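Local coordinates for lipid-transfer protein (Thermomonospora curvata, PDB 6OK1) that is of undefined function but has the two-domain thiolase fold and is probably a member of the lipid-transfer proteins of that superfamily, at residues Val90-Ala93 and Ala94-Val97; Tyr163-Thr166 and Ser167-Gly171; Ser228-Arg231 and Ala232-Leu235. All blocks are in the same frame, centred on the assembly; numbering follows the deposited sequence. Where two conformers were deposited one is given.

Contact 1: Val90-Ala93 and Ala94-Val97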
ATOM      1  N   VAL A  90      -9.648  -7.866  -5.331  1.00 23.14           N
ATOM      2  CA  VAL A  90     -10.221  -8.556  -6.472  1.00 21.23           C
ATOM      3  C   VAL A  90     -10.579  -7.576  -7.592  1.00 22.19           C
ATOM      4  O   VAL A  90     -10.422  -7.908  -8.770  1.00 23.01           O
ATOM      5  CB  VAL A  90     -11.433  -9.383  -6.026  1.00 23.77           C
ATOM      6  CG1 VAL A  90     -12.117 -10.026  -7.247  1.00 23.14           C
ATOM      7  CG2 VAL A  90     -10.995 -10.468  -5.046  1.00 24.01           C
ATOM      8  N   GLN A  91     -11.072  -6.374  -7.263  1.00 20.81           N
ATOM      9  CA  GLN A  91     -11.242  -5.349  -8.293  1.00 21.23           C
ATOM     10  C   GLN A  91      -9.932  -5.093  -9.024  1.00 21.00           C
ATOM     11  O   GLN A  91      -9.900  -5.034 -10.261  1.00 21.31           O
ATOM     12  CB  GLN A  91     -11.766  -4.039  -7.714  1.00 22.07           C
ATOM     13  CG  GLN A  91     -12.139  -3.071  -8.824  1.00 21.82           C
ATOM     14  CD  GLN A  91     -12.320  -1.679  -8.332  1.00 20.03           C
ATOM     15  OE1 GLN A  91     -11.447  -1.146  -7.646  1.00 23.65           O
ATOM     16  NE2 GLN A  91     -13.437  -1.059  -8.677  1.00 25.03           N
ATOM     17  N   GLN A  92      -8.838  -4.910  -8.264  1.00 21.11           N
ATOM     18  CA  GLN A  92      -7.518  -4.726  -8.864  1.00 18.98           C
ATOM     19  C   GLN A  92      -7.210  -5.814  -9.875  1.00 23.35           C
ATOM     20  O   GLN A  92      -6.825  -5.530 -11.014  1.00 22.80           O
ATOM     21  CB  GLN A  92      -6.451  -4.685  -7.769  1.00 19.56           C
ATOM     22  CG  GLN A  92      -6.374  -3.381  -7.003  1.00 19.04           C
ATOM     23  CD  GLN A  92      -5.641  -2.320  -7.800  1.00 18.49           C
ATOM     24  OE1 GLN A  92      -4.596  -2.601  -8.396  1.00 21.67           O
ATOM     25  NE2 GLN A  92      -6.202  -1.143  -7.880  1.00 20.40           N
ATOM     26  N   ALA A  93      -7.390  -7.063  -9.475  1.00 23.45           N
ATOM     27  CA  ALA A  93      -7.073  -8.179 -10.344  1.00 22.47           C
ATOM     28  C   ALA A  93      -7.958  -8.173 -11.582  1.00 20.72           C
ATOM     29  O   ALA A  93      -7.480  -8.397 -12.698  1.00 23.19           O
ATOM     30  CB  ALA A  93      -7.230  -9.478  -9.561  1.00 25.19           C
ATOM     31  N   ALA A  94      -9.252  -7.929 -11.392  1.00 23.71           N
ATOM     32  CA  ALA A  94     -10.177  -7.881 -12.526  1.00 23.38           C
ATOM     33  C   ALA A  94      -9.810  -6.774 -13.503  1.00 24.21           C
ATOM     34  O   ALA A  94      -9.917  -6.950 -14.719  1.00 24.33           O
ATOM     35  CB  ALA A  94     -11.607  -7.682 -12.021  1.00 23.96           C
ATOM     36  N   MET A  95      -9.414  -5.617 -12.984  1.00 21.75           N
ATOM     37  CA  MET A  95      -8.981  -4.502 -13.819  0.57 27.62           C
ATOM     38  C   MET A  95      -7.734  -4.858 -14.617  1.00 25.26           C
ATOM     39  O   MET A  95      -7.615  -4.516 -15.801  1.00 22.86           O
ATOM     40  CB  MET A  95      -8.726  -3.302 -12.906  0.57 25.99           C
ATOM     41  CG  MET A  95      -8.387  -1.993 -13.556  0.57 29.79           C
ATOM     42  SD  MET A  95      -7.933  -0.721 -12.342  0.57 26.13           S
ATOM     43  CE  MET A  95      -8.764  -1.298 -10.861  0.57 76.85           C
ATOM     44  N   ALA A  96      -6.771  -5.520 -13.972  1.00 24.11           N
ATOM     45  CA  ALA A  96      -5.543  -5.895 -14.672  1.00 23.14           C
ATOM     46  C   ALA A  96      -5.835  -6.912 -15.768  1.00 27.27           C
ATOM     47  O   ALA A  96      -5.209  -6.885 -16.843  1.00 25.03           O
ATOM     48  CB  ALA A  96      -4.520  -6.464 -13.684  1.00 20.39           C
ATOM     49  N   VAL A  97      -6.777  -7.821 -15.510  1.00 22.20           N
ATOM     50  CA  VAL A  97      -7.157  -8.806 -16.521  1.00 24.57           C
ATOM     51  C   VAL A  97      -7.888  -8.121 -17.674  1.00 23.91           C
ATOM     52  O   VAL A  97      -7.580  -8.348 -18.854  1.00 27.22           O
ATOM     53  CB  VAL A  97      -8.004  -9.918 -15.884  1.00 28.24           C
ATOM     54  CG1 VAL A  97      -8.689 -10.802 -16.957  1.00 27.33           C
ATOM     55  CG2 VAL A  97      -7.141 -10.783 -14.977  1.00 25.17           C
TER
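Q91 and Q92 are tied to M95 and A96 by backbone bonds one helical turn long. Four consecutive i to i+4 bonds run through the segment: A94 N to V90 O, M95 N to Q91 O at 2.8 Å, A96 N to Q92 O, and V97 N to A93 O at 3.0 Å. All are close to straight, as in a regular alpha-helix.

The side-chain contacts are of van der Waals kind. M95 CB rests 3.4 Å from Q91 O. Beyond it the M95 chain runs extended and bends at chi3 (-25°), which turns its methyl toward the earlier turn. In the conformer given, one of two and so less certain, CE lies 3.9 Å from Q92 NE2, the two side chains running side by side, and 4.2 Å from Q91 OE1, whose chain it crosses at a slant. V97 CG2 packs on the carbonyl oxygen of its own bonding partner, 3.3 Å from A93 O.

Three of the glutamine amide atoms find partners beyond the helix: Q91 NE2 binds A245 O, Q92 OE1 binds S77 OG, and Q92 NE2 reaches Q92 OE1 of the second subunit. I101 of that subunit packs on Q91 and M95, which places this side of helix 86-98 at a subunit interface. V90, A93, A94 and V97 lie against strands 240-248, 219-228 and 104-112 of the mixed sheet, while Q92 and A96 touch strand 75-79.

Contact 2: Tyr163-Thr166 and Ser167-Gly171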
ATOM      1  N   TYR A 163     -33.304   4.724  15.262  1.00 26.22           N
ATOM      2  CA  TYR A 163     -34.189   3.731  14.664  1.00 30.74           C
ATOM      3  C   TYR A 163     -34.822   2.769  15.658  1.00 28.89           C
ATOM      4  O   TYR A 163     -35.628   1.921  15.254  1.00 30.06           O
ATOM      5  CB  TYR A 163     -33.406   2.940  13.613  1.00 28.09           C
ATOM      6  CG  TYR A 163     -32.941   3.782  12.458  1.00 25.61           C
ATOM      7  CD1 TYR A 163     -33.830   4.618  11.784  1.00 27.10           C
ATOM      8  CD2 TYR A 163     -31.610   3.768  12.039  1.00 23.75           C
ATOM      9  CE1 TYR A 163     -33.425   5.387  10.740  1.00 26.46           C
ATOM     10  CE2 TYR A 163     -31.196   4.542  10.964  1.00 29.49           C
ATOM     11  CZ  TYR A 163     -32.108   5.344  10.317  1.00 33.46           C
ATOM     12  OH  TYR A 163     -31.719   6.123   9.257  1.00 28.68           O
ATOM     13  N   GLY A 164     -34.466   2.858  16.930  1.00 28.90           N
ATOM     14  CA  GLY A 164     -35.047   2.001  17.935  1.00 30.20           C
ATOM     15  C   GLY A 164     -34.574   0.571  17.891  1.00 29.92           C
ATOM     16  O   GLY A 164     -35.216  -0.300  18.476  1.00 29.37           O
ATOM     17  N   ALA A 165     -33.475   0.296  17.203  1.00 28.86           N
ATOM     18  CA  ALA A 165     -32.854  -1.009  17.290  1.00 28.71           C
ATOM     19  C   ALA A 165     -32.310  -1.207  18.693  1.00 26.99           C
ATOM     20  O   ALA A 165     -31.934  -0.247  19.379  1.00 26.70           O
ATOM     21  CB  ALA A 165     -31.719  -1.142  16.279  1.00 27.26           C
ATOM     22  N   THR A 166     -32.276  -2.470  19.110  1.00 24.98           N
ATOM     23  CA  THR A 166     -31.856  -2.864  20.437  1.00 26.29           C
ATOM     24  C   THR A 166     -30.660  -3.801  20.338  1.00 24.42           C
ATOM     25  O   THR A 166     -30.312  -4.293  19.267  1.00 26.34           O
ATOM     26  CB  THR A 166     -32.973  -3.597  21.194  1.00 30.10           C
ATOM     27  OG1 THR A 166     -33.176  -4.877  20.597  1.00 32.10           O
ATOM     28  CG2 THR A 166     -34.281  -2.798  21.141  1.00 34.76           C
ATOM     29  N   SER A 167     -30.098  -4.109  21.496  1.00 22.65           N
ATOM     30  CA  SER A 167     -29.012  -5.086  21.535  1.00 21.77           C
ATOM     31  C   SER A 167     -29.453  -6.431  20.967  1.00 26.47           C
ATOM     32  O   SER A 167     -28.670  -7.113  20.308  1.00 24.48           O
ATOM     33  CB  SER A 167     -28.500  -5.254  22.953  1.00 25.62           C
ATOM     34  OG  SER A 167     -27.464  -6.234  23.026  1.00 24.96           O
ATOM     35  N   GLU A 168     -30.704  -6.846  21.212  1.00 25.28           N
ATOM     36  CA  GLU A 168     -31.135  -8.129  20.667  1.00 26.40           C
ATOM     37  C   GLU A 168     -31.150  -8.116  19.146  1.00 23.94           C
ATOM     38  O   GLU A 168     -30.939  -9.168  18.523  1.00 29.22           O
ATOM     39  CB  GLU A 168     -32.523  -8.503  21.217  1.00 27.90           C
ATOM     40  CG  GLU A 168     -32.458  -8.943  22.655  1.00 27.23           C
ATOM     41  CD  GLU A 168     -33.765  -9.505  23.172  1.00 51.11           C
ATOM     42  OE1 GLU A 168     -34.821  -9.125  22.631  1.00 41.26           O
ATOM     43  OE2 GLU A 168     -33.722 -10.336  24.105  1.00 47.35           O
ATOM     44  N   ASP A 169     -31.431  -6.962  18.522  1.00 26.82           N
ATOM     45  CA  ASP A 169     -31.366  -6.888  17.061  1.00 28.60           C
ATOM     46  C   ASP A 169     -29.952  -7.162  16.564  1.00 29.11           C
ATOM     47  O   ASP A 169     -29.755  -7.910  15.600  1.00 27.63           O
ATOM     48  CB  ASP A 169     -31.856  -5.523  16.577  1.00 28.49           C
ATOM     49  CG  ASP A 169     -33.312  -5.304  16.873  1.00 32.01           C
ATOM     50  OD1 ASP A 169     -34.088  -6.245  16.629  1.00 30.51           O
ATOM     51  OD2 ASP A 169     -33.671  -4.212  17.362  1.00 28.26           O
ATOM     52  N   PHE A 170     -28.943  -6.583  17.221  1.00 26.69           N
ATOM     53  CA  PHE A 170     -27.563  -6.918  16.874  1.00 25.75           C
ATOM     54  C   PHE A 170     -27.269  -8.389  17.170  1.00 30.21           C
ATOM     55  O   PHE A 170     -26.545  -9.060  16.417  1.00 27.71           O
ATOM     56  CB  PHE A 170     -26.593  -6.016  17.652  1.00 21.45           C
ATOM     57  CG  PHE A 170     -26.788  -4.538  17.409  1.00 23.41           C
ATOM     58  CD1 PHE A 170     -27.235  -4.054  16.191  1.00 24.22           C
ATOM     59  CD2 PHE A 170     -26.523  -3.620  18.430  1.00 20.52           C
ATOM     60  CE1 PHE A 170     -27.393  -2.687  15.979  1.00 26.16           C
ATOM     61  CE2 PHE A 170     -26.692  -2.253  18.225  1.00 21.48           C
ATOM     62  CZ  PHE A 170     -27.120  -1.785  17.007  1.00 25.53           C
ATOM     63  N   GLY A 171     -27.815  -8.900  18.273  1.00 25.53           N
ATOM     64  CA  GLY A 171     -27.599 -10.285  18.642  1.00 24.76           C
ATOM     65  C   GLY A 171     -28.112 -11.270  17.612  1.00 26.64           C
ATOM     66  O   GLY A 171     -27.521 -12.341  17.422  1.00 28.90           O
TER
HETATM   67  O   HOH W   1     -36.138  -3.229  18.014  1.00 48.73           O
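The F170 ring carries the carbonyl oxygen of T166 over one face, 3.9 Å above the plane and offset toward the rim, with CD2 the ring atom nearest to T166 O. A156 and M160 of helix 148-163 also touch this ring, as do D213, T298 and P299 from loops. The second flat group is the carboxylate of D169. Its OD2 takes the backbone N-H of T166 at 2.8 Å on the anti side. The donor stands 25° out of the carboxylate plane.

OD2 is a meeting point for several groups. T166 OG1 donates a weak bond to it over 3.3 Å. A water that also bonds to G164 O donates to D169 OD2, its oxygen 2.7 Å away. A165 CA packs 3.3 Å from the same D169 OD2. The other carboxylate oxygen, OD1, forms a salt bridge with R172, so both ends of the group are held and its rotation is restrained; the arginine would also be expected to favour the charged form of D169.

T166 turns its hydroxyl between the backbone N and the carbonyl carbon (chi1 70°), which brings OG1 within 3.2 Å of E168 N for a weak capping bond. T166 O in turn accepts weak bonds from D169 N at 3.0 Å and from F170 N at 3.4 Å, the opening turn of helix 167-182. S167 OG leaves the turn to bond Q200 NE2 of helix 196-201.

G164, with positive phi, ends helix 148-163, and only A165 separates it from T166. T166 and D169 form a capping box, in which the D169 carboxylate takes T166 N while the T166 hydroxyl caps E168 N weakly, here placed at a tight helix-to-helix connection.

Contact 3: Ser228-Arg231 and Ala232-Leu235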
ATOM      1  N   SER A 228      -9.150 -14.271 -16.879  1.00 27.91           N
ATOM      2  CA  SER A 228     -10.246 -13.873 -17.745  1.00 27.05           C
ATOM      3  C   SER A 228     -11.367 -14.904 -17.664  1.00 27.48           C
ATOM      4  O   SER A 228     -11.148 -16.089 -17.391  1.00 32.69           O
ATOM      5  CB  SER A 228      -9.776 -13.724 -19.195  1.00 31.00           C
ATOM      6  OG  SER A 228      -9.501 -14.999 -19.743  1.00 30.76           O
ATOM      7  N   THR A 229     -12.591 -14.449 -17.919  1.00 32.30           N
ATOM      8  CA  THR A 229     -13.707 -15.380 -17.936  1.00 28.69           C
ATOM      9  C   THR A 229     -13.504 -16.463 -19.002  1.00 34.17           C
ATOM     10  O   THR A 229     -13.803 -17.637 -18.756  1.00 31.08           O
ATOM     11  CB  THR A 229     -15.016 -14.607 -18.134  1.00 34.74           C
ATOM     12  OG1 THR A 229     -15.248 -13.775 -16.978  1.00 32.24           O
ATOM     13  CG2 THR A 229     -16.187 -15.543 -18.289  1.00 33.61           C
ATOM     14  N   GLU A 230     -12.951 -16.098 -20.166  1.00 34.91           N
ATOM     15  CA  GLU A 230     -12.667 -17.089 -21.212  1.00 31.89           C
ATOM     16  C   GLU A 230     -11.701 -18.151 -20.700  1.00 41.24           C
ATOM     17  O   GLU A 230     -11.930 -19.357 -20.879  1.00 35.77           O
ATOM     18  CB  GLU A 230     -12.107 -16.409 -22.472  1.00 31.63           C
ATOM     19  CG  GLU A 230     -13.081 -15.512 -23.217  1.00136.50           C
ATOM     20  CD  GLU A 230     -13.370 -14.213 -22.494  1.00168.90           C
ATOM     21  OE1 GLU A 230     -12.634 -13.875 -21.543  1.00134.54           O
ATOM     22  OE2 GLU A 230     -14.337 -13.531 -22.881  1.00 84.14           O
ATOM     23  N   ARG A 231     -10.621 -17.720 -20.033  1.00 34.13           N
ATOM     24  CA  ARG A 231      -9.679 -18.668 -19.447  0.50 21.64           C
ATOM     25  C   ARG A 231     -10.336 -19.527 -18.380  1.00 32.16           C
ATOM     26  O   ARG A 231     -10.115 -20.744 -18.322  1.00 35.54           O
ATOM     27  CB  ARG A 231      -8.491 -17.902 -18.856  0.50 27.59           C
ATOM     28  CG  ARG A 231      -7.272 -18.736 -18.484  0.50 59.81           C
ATOM     29  CD  ARG A 231      -6.047 -18.314 -19.302  0.50122.99           C
ATOM     30  NE  ARG A 231      -4.777 -18.720 -18.703  0.50 74.15           N
ATOM     31  CZ  ARG A 231      -4.402 -19.984 -18.533  0.50 69.26           C
ATOM     32  NH1 ARG A 231      -5.212 -20.966 -18.883  0.50 31.84           N
ATOM     33  NH2 ARG A 231      -3.230 -20.271 -17.992  0.50 48.46           N
ATOM     34  N   ALA A 232     -11.148 -18.913 -17.508  1.00 30.10           N
ATOM     35  CA  ALA A 232     -11.769 -19.661 -16.424  1.00 28.42           C
ATOM     36  C   ALA A 232     -12.624 -20.802 -16.959  1.00 34.85           C
ATOM     37  O   ALA A 232     -12.730 -21.849 -16.317  1.00 32.24           O
ATOM     38  CB  ALA A 232     -12.614 -18.721 -15.555  1.00 27.72           C
ATOM     39  N   ARG A 233     -13.236 -20.616 -18.124  1.00 32.25           N
ATOM     40  CA  ARG A 233     -14.083 -21.657 -18.704  1.00 31.50           C
ATOM     41  C   ARG A 233     -13.312 -22.926 -19.044  1.00 44.16           C
ATOM     42  O   ARG A 233     -13.922 -23.996 -19.140  1.00 38.39           O
ATOM     43  CB  ARG A 233     -14.792 -21.120 -19.947  1.00 37.27           C
ATOM     44  CG  ARG A 233     -15.974 -20.235 -19.620  1.00 38.88           C
ATOM     45  CD  ARG A 233     -16.332 -19.344 -20.782  1.00 41.16           C
ATOM     46  NE  ARG A 233     -17.470 -18.490 -20.446  1.00 38.02           N
ATOM     47  CZ  ARG A 233     -17.803 -17.402 -21.126  1.00 34.79           C
ATOM     48  NH1 ARG A 233     -17.094 -17.042 -22.182  1.00 41.92           N
ATOM     49  NH2 ARG A 233     -18.854 -16.682 -20.750  1.00 44.83           N
ATOM     50  N   ASP A 234     -11.997 -22.843 -19.222  1.00 32.13           N
ATOM     51  CA  ASP A 234     -11.175 -24.023 -19.460  1.00 34.29           C
ATOM     52  C   ASP A 234     -10.537 -24.581 -18.198  1.00 45.63           C
ATOM     53  O   ASP A 234      -9.844 -25.598 -18.267  1.00 35.63           O
ATOM     54  CB  ASP A 234     -10.097 -23.700 -20.499  1.00 41.60           C
ATOM     55  CG  ASP A 234     -10.681 -23.427 -21.885  1.00140.32           C
ATOM     56  OD1 ASP A 234     -11.769 -23.931 -22.223  1.00 38.92           O
ATOM     57  OD2 ASP A 234     -10.051 -22.699 -22.658  1.00 52.18           O
ATOM     58  N   LEU A 235     -10.769 -23.973 -17.051  1.00 36.84           N
ATOM     59  CA  LEU A 235     -10.225 -24.446 -15.791  1.00 33.98           C
ATOM     60  C   LEU A 235     -11.239 -25.341 -15.070  1.00 31.54           C
ATOM     61  O   LEU A 235     -12.377 -25.500 -15.519  1.00 35.85           O
ATOM     62  CB  LEU A 235      -9.808 -23.227 -14.948  1.00 34.30           C
ATOM     63  CG  LEU A 235      -8.731 -22.409 -15.668  1.00 33.28           C
ATOM     64  CD1 LEU A 235      -8.262 -21.199 -14.818  1.00 28.95           C
ATOM     65  CD2 LEU A 235      -7.508 -23.257 -16.052  1.00 31.45           C
TER
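A short helix, 229-232, capped at its start by S228 and running into a type I beta turn from A232 to L235, links strand 219-228 to strand 240-248. S228 OG accepts R231 N at 3.0 Å as the N-cap bond, and S228 O takes A232 N at 2.8 Å, so S228 grips the first turn twice, through its hydroxyl and its carbonyl.

R233 N is shared between T229 O, at 3.1 Å, and a weak bond to E230 O. Next, D234 N makes an i to i+3 bond to R231 O at 3.0 Å, coming from above the carbonyl plane, 53° out of it. The beta turn is closed by L235 N bonding A232 O.

T229 crosses R233 so that its methyl CG2 sits over the centre of one guanidinium face, 3.8 Å from CZ. The methyl is anti to the backbone N of T229, leaving OG1 to bond G6 O, while R233 stretches from CG to NE and forms a salt bridge with D390. L235 CG packs 3.4 Å from R231 O, and L235 and A232 both lean on V227 of the sheet.

In the fold
The three contacts follow one another along the chain, each finished before the next begins. Contacts 1 and 3 are neighbours, their centres about 15 Å apart on the same side of the chain's centre; V97 CG1 touches S228 N at 3.5 Å, where helix 86-98 meets the end of strand 219-228. Contact 2 lies across the chain's centre, its own centre about 38 Å from that of contact 1 and 44 Å from that of contact 3. Contacts 1 and 3 thus belong to the mixed sheet, as a helix packed on it and a connection between two of its strands, whereas contact 2 belongs to a separate helical region, at the short loop between helices 148-163 and 167-182.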